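Local coordinates for protein ADP-ribosylating toxin CARDS (Mycoplasma pneumoniae, PDB 4TLV) that transfers ADP-ribosyl groups from NAD(+) to multiple target proteins and causes vacuolization of mammalian cells, acting as the main virulence factor of its bacterium, at residues 527-532 / 545-550; 552-557 / 578-583. All coordinates share one frame; numbering follows the deposited sequence.

Contact 1 (527-532 / 545-550)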
ATOM      1  N   TYR A 527      -3.763  11.906  14.474  1.00 14.16           N
ATOM      2  CA  TYR A 527      -2.980  12.193  13.273  1.00 16.65           C
ATOM      3  C   TYR A 527      -1.535  12.495  13.635  1.00 15.44           C
ATOM      4  O   TYR A 527      -1.223  12.823  14.787  1.00 14.23           O
ATOM      5  CB  TYR A 527      -3.598  13.342  12.468  1.00 16.50           C
ATOM      6  CG  TYR A 527      -3.580  14.667  13.193  1.00 17.13           C
ATOM      7  CD1 TYR A 527      -4.555  14.981  14.137  1.00 17.51           C
ATOM      8  CD2 TYR A 527      -2.585  15.606  12.937  1.00 15.11           C
ATOM      9  CE1 TYR A 527      -4.536  16.213  14.807  1.00 16.44           C
ATOM     10  CE2 TYR A 527      -2.556  16.832  13.597  1.00 16.36           C
ATOM     11  CZ  TYR A 527      -3.534  17.125  14.530  1.00 18.57           C
ATOM     12  OH  TYR A 527      -3.499  18.341  15.182  1.00 20.71           O
ATOM     13  N   PHE A 528      -0.649  12.360  12.652  1.00 14.78           N
ATOM     14  CA  PHE A 528       0.784  12.530  12.868  1.00 14.76           C
ATOM     15  C   PHE A 528       1.235  13.900  12.368  1.00 15.10           C
ATOM     16  O   PHE A 528       0.679  14.420  11.390  1.00 15.15           O
ATOM     17  CB  PHE A 528       1.561  11.425  12.135  1.00 13.02           C
ATOM     18  CG  PHE A 528       1.196  10.032  12.592  1.00 13.55           C
ATOM     19  CD1 PHE A 528       0.058   9.404  12.103  1.00 14.91           C
ATOM     20  CD2 PHE A 528       1.993   9.363  13.514  1.00 12.62           C
ATOM     21  CE1 PHE A 528      -0.292   8.126  12.529  1.00 16.21           C
ATOM     22  CE2 PHE A 528       1.656   8.083  13.952  1.00 17.44           C
ATOM     23  CZ  PHE A 528       0.512   7.464  13.462  1.00 14.83           C
ATOM     24  N   SER A 529       2.230  14.471  13.048  1.00 14.37           N
ATOM     25  CA  SER A 529       2.758  15.806  12.723  1.00 16.98           C
ATOM     26  C   SER A 529       4.266  15.793  12.673  1.00 13.97           C
ATOM     27  O   SER A 529       4.914  15.266  13.575  1.00 17.16           O
ATOM     28  CB  SER A 529       2.355  16.842  13.787  1.00 18.99           C
ATOM     29  OG  SER A 529       0.956  16.901  13.946  1.00 21.71           O
ATOM     30  N   ARG A 530       4.832  16.404  11.637  1.00 13.19           N
ATOM     31  CA  ARG A 530       6.275  16.545  11.537  1.00 13.68           C
ATOM     32  C   ARG A 530       6.770  17.747  12.347  1.00 15.39           C
ATOM     33  O   ARG A 530       7.859  17.715  12.891  1.00 15.43           O
ATOM     34  CB  ARG A 530       6.709  16.679  10.058  1.00 15.27           C
ATOM     35  CG  ARG A 530       6.410  15.434   9.200  1.00 13.82           C
ATOM     36  CD  ARG A 530       6.610  15.740   7.713  1.00 14.38           C
ATOM     37  NE  ARG A 530       8.002  16.122   7.452  1.00 13.34           N
ATOM     38  CZ  ARG A 530       8.974  15.268   7.144  1.00 13.95           C
ATOM     39  NH1 ARG A 530       8.711  13.970   7.014  1.00 14.14           N
ATOM     40  NH2 ARG A 530      10.206  15.717   6.944  1.00 18.23           N
ATOM     41  N   ASP A 531       5.944  18.789  12.419  1.00 15.17           N
ATOM     42  CA  ASP A 531       6.291  20.047  13.082  1.00 18.93           C
ATOM     43  C   ASP A 531       7.729  20.468  12.756  1.00 19.34           C
ATOM     44  O   ASP A 531       8.096  20.517  11.589  1.00 19.46           O
ATOM     45  CB  ASP A 531       6.015  19.975  14.596  1.00 18.34           C
ATOM     46  CG  ASP A 531       4.515  19.773  14.916  1.00 20.66           C
ATOM     47  OD1 ASP A 531       3.657  20.402  14.261  1.00 21.79           O
ATOM     48  OD2 ASP A 531       4.193  18.988  15.827  1.00 22.71           O
ATOM     49  N   ASP A 532       8.541  20.756  13.772  1.00 19.18           N
ATOM     50  CA  ASP A 532       9.929  21.169  13.545  1.00 20.87           C
ATOM     51  C   ASP A 532      10.920  20.062  13.890  1.00 23.42           C
ATOM     52  O   ASP A 532      12.090  20.330  14.147  1.00 18.34           O
ATOM     53  CB  ASP A 532      10.275  22.421  14.367  1.00 26.42           C
ATOM     54  CG  ASP A 532       9.501  23.649  13.923  1.00 41.54           C
ATOM     55  OD1 ASP A 532       9.411  23.892  12.697  1.00 49.36           O
ATOM     56  OD2 ASP A 532       8.988  24.378  14.803  1.00 49.71           O
ATOM     57  N   HIS A 545       5.214  13.883  16.157  1.00 12.79           N
ATOM     58  CA  HIS A 545       4.237  14.225  17.181  1.00 14.53           C
ATOM     59  C   HIS A 545       2.896  13.588  16.799  1.00 16.22           C
ATOM     60  O   HIS A 545       2.606  13.397  15.619  1.00 16.56           O
ATOM     61  CB  HIS A 545       4.092  15.745  17.310  1.00 15.08           C
ATOM     62  CG  HIS A 545       5.324  16.416  17.838  1.00 17.53           C
ATOM     63  ND1 HIS A 545       5.658  17.718  17.532  1.00 21.71           N
ATOM     64  CD2 HIS A 545       6.321  15.946  18.625  1.00 18.29           C
ATOM     65  CE1 HIS A 545       6.800  18.029  18.124  1.00 19.31           C
ATOM     66  NE2 HIS A 545       7.223  16.972  18.794  1.00 22.00           N
ATOM     67  N   ILE A 546       2.091  13.249  17.800  1.00 12.82           N
ATOM     68  CA  ILE A 546       0.778  12.652  17.560  1.00 13.81           C
ATOM     69  C   ILE A 546      -0.279  13.450  18.312  1.00 15.48           C
ATOM     70  O   ILE A 546      -0.125  13.714  19.499  1.00 17.23           O
ATOM     71  CB  ILE A 546       0.747  11.153  17.973  1.00 11.05           C
ATOM     72  CG1 ILE A 546       1.781  10.365  17.157  1.00 15.72           C
ATOM     73  CG2 ILE A 546      -0.660  10.570  17.786  1.00 13.59           C
ATOM     74  CD1 ILE A 546       1.916   8.904  17.548  1.00 16.30           C
ATOM     75  N   ARG A 547      -1.329  13.861  17.612  1.00 15.05           N
ATOM     76  CA  ARG A 547      -2.393  14.665  18.209  1.00 16.48           C
ATOM     77  C   ARG A 547      -3.763  14.061  17.928  1.00 20.02           C
ATOM     78  O   ARG A 547      -3.963  13.383  16.921  1.00 17.06           O
ATOM     79  CB  ARG A 547      -2.356  16.092  17.666  1.00 14.98           C
ATOM     80  CG  ARG A 547      -1.132  16.886  18.120  1.00 18.35           C
ATOM     81  CD  ARG A 547      -1.169  18.332  17.637  1.00 18.08           C
ATOM     82  NE  ARG A 547      -0.046  19.087  18.201  1.00 19.49           N
ATOM     83  CZ  ARG A 547       1.173  19.122  17.678  1.00 23.61           C
ATOM     84  NH1 ARG A 547       1.446  18.446  16.564  1.00 20.25           N
ATOM     85  NH2 ARG A 547       2.124  19.836  18.265  1.00 26.03           N
ATOM     86  N   CYS A 548      -4.711  14.339  18.812  1.00 17.90           N
ATOM     87  CA  CYS A 548      -6.068  13.836  18.681  1.00 15.18           C
ATOM     88  C   CYS A 548      -6.916  14.823  17.870  1.00 16.78           C
ATOM     89  O   CYS A 548      -6.801  16.039  18.046  1.00 17.07           O
ATOM     90  CB  CYS A 548      -6.650  13.615  20.088  1.00 15.47           C
ATOM     91  SG  CYS A 548      -8.368  13.132  20.134  1.00 17.44           S
ATOM     92  N   TYR A 549      -7.755  14.317  16.970  1.00 13.56           N
ATOM     93  CA  TYR A 549      -8.642  15.188  16.192  1.00 16.77           C
ATOM     94  C   TYR A 549      -9.527  16.079  17.066  1.00 16.94           C
ATOM     95  O   TYR A 549      -9.854  17.200  16.679  1.00 15.89           O
ATOM     96  CB  TYR A 549      -9.615  14.377  15.340  1.00 14.77           C
ATOM     97  CG  TYR A 549      -9.139  13.853  13.984  1.00 15.79           C
ATOM     98  CD1 TYR A 549      -7.974  13.110  13.856  1.00 13.92           C
ATOM     99  CD2 TYR A 549      -9.928  14.036  12.857  1.00 15.51           C
ATOM    100  CE1 TYR A 549      -7.582  12.589  12.602  1.00 13.46           C
ATOM    101  CE2 TYR A 549      -9.551  13.530  11.614  1.00 20.09           C
ATOM    102  CZ  TYR A 549      -8.369  12.810  11.500  1.00 16.82           C
ATOM    103  OH  TYR A 549      -8.024  12.284  10.270  1.00 15.25           O
ATOM    104  N   ALA A 550      -9.982  15.549  18.196  1.00 15.53           N
ATOM    105  CA  ALA A 550     -11.030  16.222  18.977  1.00 18.61           C
ATOM    106  C   ALA A 550     -10.708  17.691  19.269  1.00 19.05           C
ATOM    107  O   ALA A 550     -11.504  18.575  18.964  1.00 18.67           O
ATOM    108  CB  ALA A 550     -11.320  15.464  20.276  1.00 17.37           C
TER

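Contact 2 (552-557 / 578-583)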
ATOM      1  N   ASN A 552      -6.995  18.671  19.368  1.00 18.76           N
ATOM      2  CA  ASN A 552      -5.535  18.709  19.241  1.00 20.29           C
ATOM      3  C   ASN A 552      -4.756  18.384  20.502  1.00 18.17           C
ATOM      4  O   ASN A 552      -3.630  18.848  20.683  1.00 18.21           O
ATOM      5  CB  ASN A 552      -5.071  20.033  18.640  1.00 21.18           C
ATOM      6  CG  ASN A 552      -5.493  20.167  17.219  1.00 25.77           C
ATOM      7  OD1 ASN A 552      -5.532  19.169  16.497  1.00 21.18           O
ATOM      8  ND2 ASN A 552      -5.843  21.382  16.796  1.00 18.28           N
ATOM      9  N   GLN A 553      -5.348  17.562  21.358  1.00 18.43           N
ATOM     10  CA  GLN A 553      -4.640  17.049  22.525  1.00 16.98           C
ATOM     11  C   GLN A 553      -3.458  16.242  22.052  1.00 22.42           C
ATOM     12  O   GLN A 553      -3.597  15.429  21.124  1.00 16.97           O
ATOM     13  CB  GLN A 553      -5.559  16.148  23.357  1.00 19.70           C
ATOM     14  CG  GLN A 553      -6.836  16.828  23.847  1.00 21.49           C
ATOM     15  CD  GLN A 553      -8.022  16.691  22.893  1.00 23.62           C
ATOM     16  OE1 GLN A 553      -7.872  16.490  21.681  1.00 19.22           O
ATOM     17  NE2 GLN A 553      -9.218  16.799  23.449  1.00 21.97           N
ATOM     18  N   GLN A 554      -2.306  16.450  22.691  1.00 17.38           N
ATOM     19  CA  GLN A 554      -1.056  15.860  22.232  1.00 17.94           C
ATOM     20  C   GLN A 554      -0.597  14.653  23.043  1.00 19.48           C
ATOM     21  O   GLN A 554      -0.492  14.697  24.277  1.00 18.13           O
ATOM     22  CB  GLN A 554       0.074  16.901  22.179  1.00 18.76           C
ATOM     23  CG  GLN A 554       1.327  16.353  21.505  1.00 18.49           C
ATOM     24  CD  GLN A 554       2.439  17.388  21.364  1.00 25.14           C
ATOM     25  OE1 GLN A 554       2.253  18.568  21.680  1.00 25.08           O
ATOM     26  NE2 GLN A 554       3.600  16.948  20.879  1.00 20.14           N
ATOM     27  N   LEU A 555      -0.310  13.571  22.330  1.00 14.19           N
ATOM     28  CA  LEU A 555       0.191  12.345  22.949  1.00 15.22           C
ATOM     29  C   LEU A 555       1.626  12.536  23.416  1.00 16.91           C
ATOM     30  O   LEU A 555       2.486  12.960  22.641  1.00 20.13           O
ATOM     31  CB  LEU A 555       0.132  11.184  21.943  1.00 15.75           C
ATOM     32  CG  LEU A 555       0.330   9.783  22.510  1.00 22.04           C
ATOM     33  CD1 LEU A 555      -0.834   9.455  23.472  1.00 15.43           C
ATOM     34  CD2 LEU A 555       0.418   8.750  21.401  1.00 18.40           C
ATOM     35  N   LYS A 556       1.890  12.215  24.683  1.00 17.70           N
ATOM     36  CA  LYS A 556       3.247  12.222  25.211  1.00 20.03           C
ATOM     37  C   LYS A 556       3.462  11.090  26.213  1.00 20.48           C
ATOM     38  O   LYS A 556       2.512  10.403  26.594  1.00 22.50           O
ATOM     39  CB  LYS A 556       3.566  13.565  25.883  1.00 21.27           C
ATOM     40  CG  LYS A 556       3.415  14.771  24.980  1.00 23.50           C
ATOM     41  CD  LYS A 556       4.054  16.005  25.622  1.00 24.31           C
ATOM     42  CE  LYS A 556       3.565  17.287  24.973  1.00 25.68           C
ATOM     43  NZ  LYS A 556       4.106  18.483  25.685  1.00 29.82           N
ATOM     44  N   VAL A 557       4.715  10.904  26.629  1.00 20.37           N
ATOM     45  CA  VAL A 557       5.069   9.878  27.606  1.00 18.63           C
ATOM     46  C   VAL A 557       5.948  10.464  28.720  1.00 24.08           C
ATOM     47  O   VAL A 557       6.865  11.246  28.460  1.00 22.95           O
ATOM     48  CB  VAL A 557       5.853   8.720  26.969  1.00 21.12           C
ATOM     49  CG1 VAL A 557       6.020   7.601  27.963  1.00 21.97           C
ATOM     50  CG2 VAL A 557       5.144   8.196  25.750  1.00 22.46           C
ATOM     51  N   VAL A 578       9.288  15.037  30.103  1.00 30.77           N
ATOM     52  CA  VAL A 578       8.397  14.284  29.221  1.00 26.04           C
ATOM     53  C   VAL A 578       8.957  14.161  27.812  1.00 24.52           C
ATOM     54  O   VAL A 578       9.780  14.964  27.378  1.00 22.35           O
ATOM     55  CB  VAL A 578       6.980  14.875  29.160  1.00 24.83           C
ATOM     56  CG1 VAL A 578       6.379  14.953  30.558  1.00 33.38           C
ATOM     57  CG2 VAL A 578       6.986  16.229  28.478  1.00 29.55           C
ATOM     58  N   GLU A 579       8.512  13.129  27.114  1.00 21.43           N
ATOM     59  CA  GLU A 579       8.955  12.874  25.753  1.00 22.71           C
ATOM     60  C   GLU A 579       7.767  13.102  24.845  1.00 22.92           C
ATOM     61  O   GLU A 579       6.738  12.469  25.021  1.00 19.10           O
ATOM     62  CB  GLU A 579       9.423  11.429  25.619  1.00 22.20           C
ATOM     63  CG  GLU A 579       9.961  11.085  24.219  1.00 22.94           C
ATOM     64  CD  GLU A 579      11.045  12.060  23.777  1.00 21.63           C
ATOM     65  OE1 GLU A 579      12.186  11.950  24.269  1.00 28.01           O
ATOM     66  OE2 GLU A 579      10.751  12.953  22.955  1.00 24.00           O
ATOM     67  N   ASP A 580       7.889  14.022  23.894  1.00 22.61           N
ATOM     68  CA  ASP A 580       6.815  14.200  22.924  1.00 21.35           C
ATOM     69  C   ASP A 580       7.141  13.600  21.557  1.00 15.53           C
ATOM     70  O   ASP A 580       6.296  13.576  20.665  1.00 19.77           O
ATOM     71  CB  ASP A 580       6.369  15.666  22.819  1.00 24.90           C
ATOM     72  CG  ASP A 580       7.428  16.583  22.243  1.00 32.17           C
ATOM     73  OD1 ASP A 580       8.544  16.133  21.892  1.00 31.47           O
ATOM     74  OD2 ASP A 580       7.125  17.796  22.136  1.00 41.35           O
ATOM     75  N   LYS A 581       8.349  13.086  21.403  1.00 18.34           N
ATOM     76  CA  LYS A 581       8.708  12.427  20.155  1.00 18.13           C
ATOM     77  C   LYS A 581       8.324  10.952  20.230  1.00 17.35           C
ATOM     78  O   LYS A 581       8.847  10.215  21.067  1.00 18.66           O
ATOM     79  CB  LYS A 581      10.198  12.584  19.867  1.00 16.70           C
ATOM     80  CG  LYS A 581      10.624  14.032  19.658  1.00 18.95           C
ATOM     81  CD  LYS A 581      12.116  14.120  19.374  1.00 21.47           C
ATOM     82  CE  LYS A 581      12.922  13.821  20.622  1.00 29.34           C
ATOM     83  NZ  LYS A 581      13.778  12.628  20.417  1.00 38.08           N
ATOM     84  N   ILE A 582       7.402  10.539  19.363  1.00 16.08           N
ATOM     85  CA  ILE A 582       6.974   9.150  19.303  1.00 13.92           C
ATOM     86  C   ILE A 582       7.669   8.460  18.124  1.00 15.12           C
ATOM     87  O   ILE A 582       7.708   9.011  17.023  1.00 12.98           O
ATOM     88  CB  ILE A 582       5.431   9.039  19.142  1.00 13.42           C
ATOM     89  CG1 ILE A 582       4.688   9.968  20.121  1.00 15.63           C
ATOM     90  CG2 ILE A 582       4.961   7.561  19.256  1.00 11.95           C
ATOM     91  CD1 ILE A 582       5.050   9.720  21.617  1.00 17.94           C
ATOM     92  N   LEU A 583       8.226   7.268  18.343  1.00 12.29           N
ATOM     93  CA  LEU A 583       8.798   6.496  17.240  1.00 16.17           C
ATOM     94  C   LEU A 583       7.673   5.931  16.378  1.00 14.27           C
ATOM     95  O   LEU A 583       6.712   5.367  16.911  1.00 14.52           O
ATOM     96  CB  LEU A 583       9.634   5.323  17.761  1.00 17.12           C
ATOM     97  CG  LEU A 583      10.957   5.630  18.460  1.00 17.50           C
ATOM     98  CD1 LEU A 583      11.472   4.380  19.165  1.00 19.23           C
ATOM     99  CD2 LEU A 583      11.959   6.108  17.430  1.00 17.47           C
TER
HETATM  100  O   HOH W   1       3.529  13.964  20.333  1.00 15.03           O
HETATM  101  O   HOH W   2       5.446  19.310  20.994  1.00 35.11           O
HETATM  102  O   HOH W   3       6.870  18.773  25.414  1.00 33.83           O

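Contact 1 (527-532 / 545-550)
Arg547 leaves its strand beside the ring of Tyr527 and ends on the carboxylate of Asp531. Its CB lies 3.5 Å from CZ of Tyr527, CG passes somewhat farther from the phenol oxygen, and CD comes within 3.4 Å of OH of Tyr527, whose own hydrogen bond goes to Asn552. The chain runs extended from CG, with NE anti to CB (chi3 175°). At its end NH1 gives a fairly straight 2.9 Å bond to Asp531 OD2, tip to tip, on the syn lone pair; NH2 adds a weak one. The anti lone pair of the same oxygen takes the N-H of His545 ND1 at 2.6 Å, in the imidazole plane. Two firm donors and a weak third converge on one oxygen, which would favour a charged carboxylate; OD1 bonds Gln105. The backbones behind these side chains form an antiparallel pairing in the C-terminal beta-trefoil domain: Tyr527 with Arg547 and Ser529 with His545 are hydrogen-bonded pairs, Phe528 with Ile546 a non-hydrogen-bonded one. Phe528 CE2 packs 3.7 Å from Ile546 CD1, both residues apolar and buried, as suits the sheet face opposite the charged cluster. Tyr527 also turns its ring edge to the face of Tyr549, planes at 79°.

Contact 2 (552-557 / 578-583)
The side-chain amide of Gln554 and the carboxylate of Asp580 are the flat groups that meet here, their planes 22° apart. The two side chains cross obliquely: the amide nitrogen NE2 comes to Asp580 CB, at 3.6 Å, and water joins the polar ends. One water accepts from Gln554 NE2 and donates to Asp580 OD2. A second also accepts from NE2 and donates to two backbone oxygens, Leu555 O and Asp580 O. Glutamine suits this place because its chain, with CG anti to the backbone N (chi1 -171°) and extended beyond CG, ends in an amide with two hydrogens to share. The strands belong to the all-antiparallel beta-trefoil of the D3 domain, and here they pair briefly: Val557 and Glu579 form a hydrogen-bonded pair, in which Val557 N bonds Glu579 O at 3.0 Å. The return bond from Glu579 N to Val557 O is 2.8 Å. Beyond it the 578-583 strand is interrupted at Asp580 and Lys581, and water takes over. Lys556 lies side by side with Asp580, its CD 3.7 Å from Asp580 CB, so the long aliphatic chain does the packing while NZ goes on to the backbone oxygen of Asp572 and a salt bridge with Glu575. Within its own segment, Glu579, bent at chi2 (53°), has OE2 accepting from Lys581 N at 2.9 Å.

In the fold
Both contacts belong to the D3 domain and to one antiparallel sheet, with centres about 9 Å apart. They follow in series along the chain: contact 1 closes at 545-550 before contact 2 opens at 552-557. Strand 543-548 lies between strands 526-529 and 578-583 in the sheet, and 578-583 in turn pairs with 554-558. The two contacts touch directly, with His545 packed against Gln554 and Asp580, and Cys548 N probably hydrogen-bonded to Gln553 O. Contact 1 also faces the mono-ADP-ribosyltransferase domain, where Asp101 and Gln105 bond Ser529 and Asp531, so this edge of the trefoil sits against the catalytic domain.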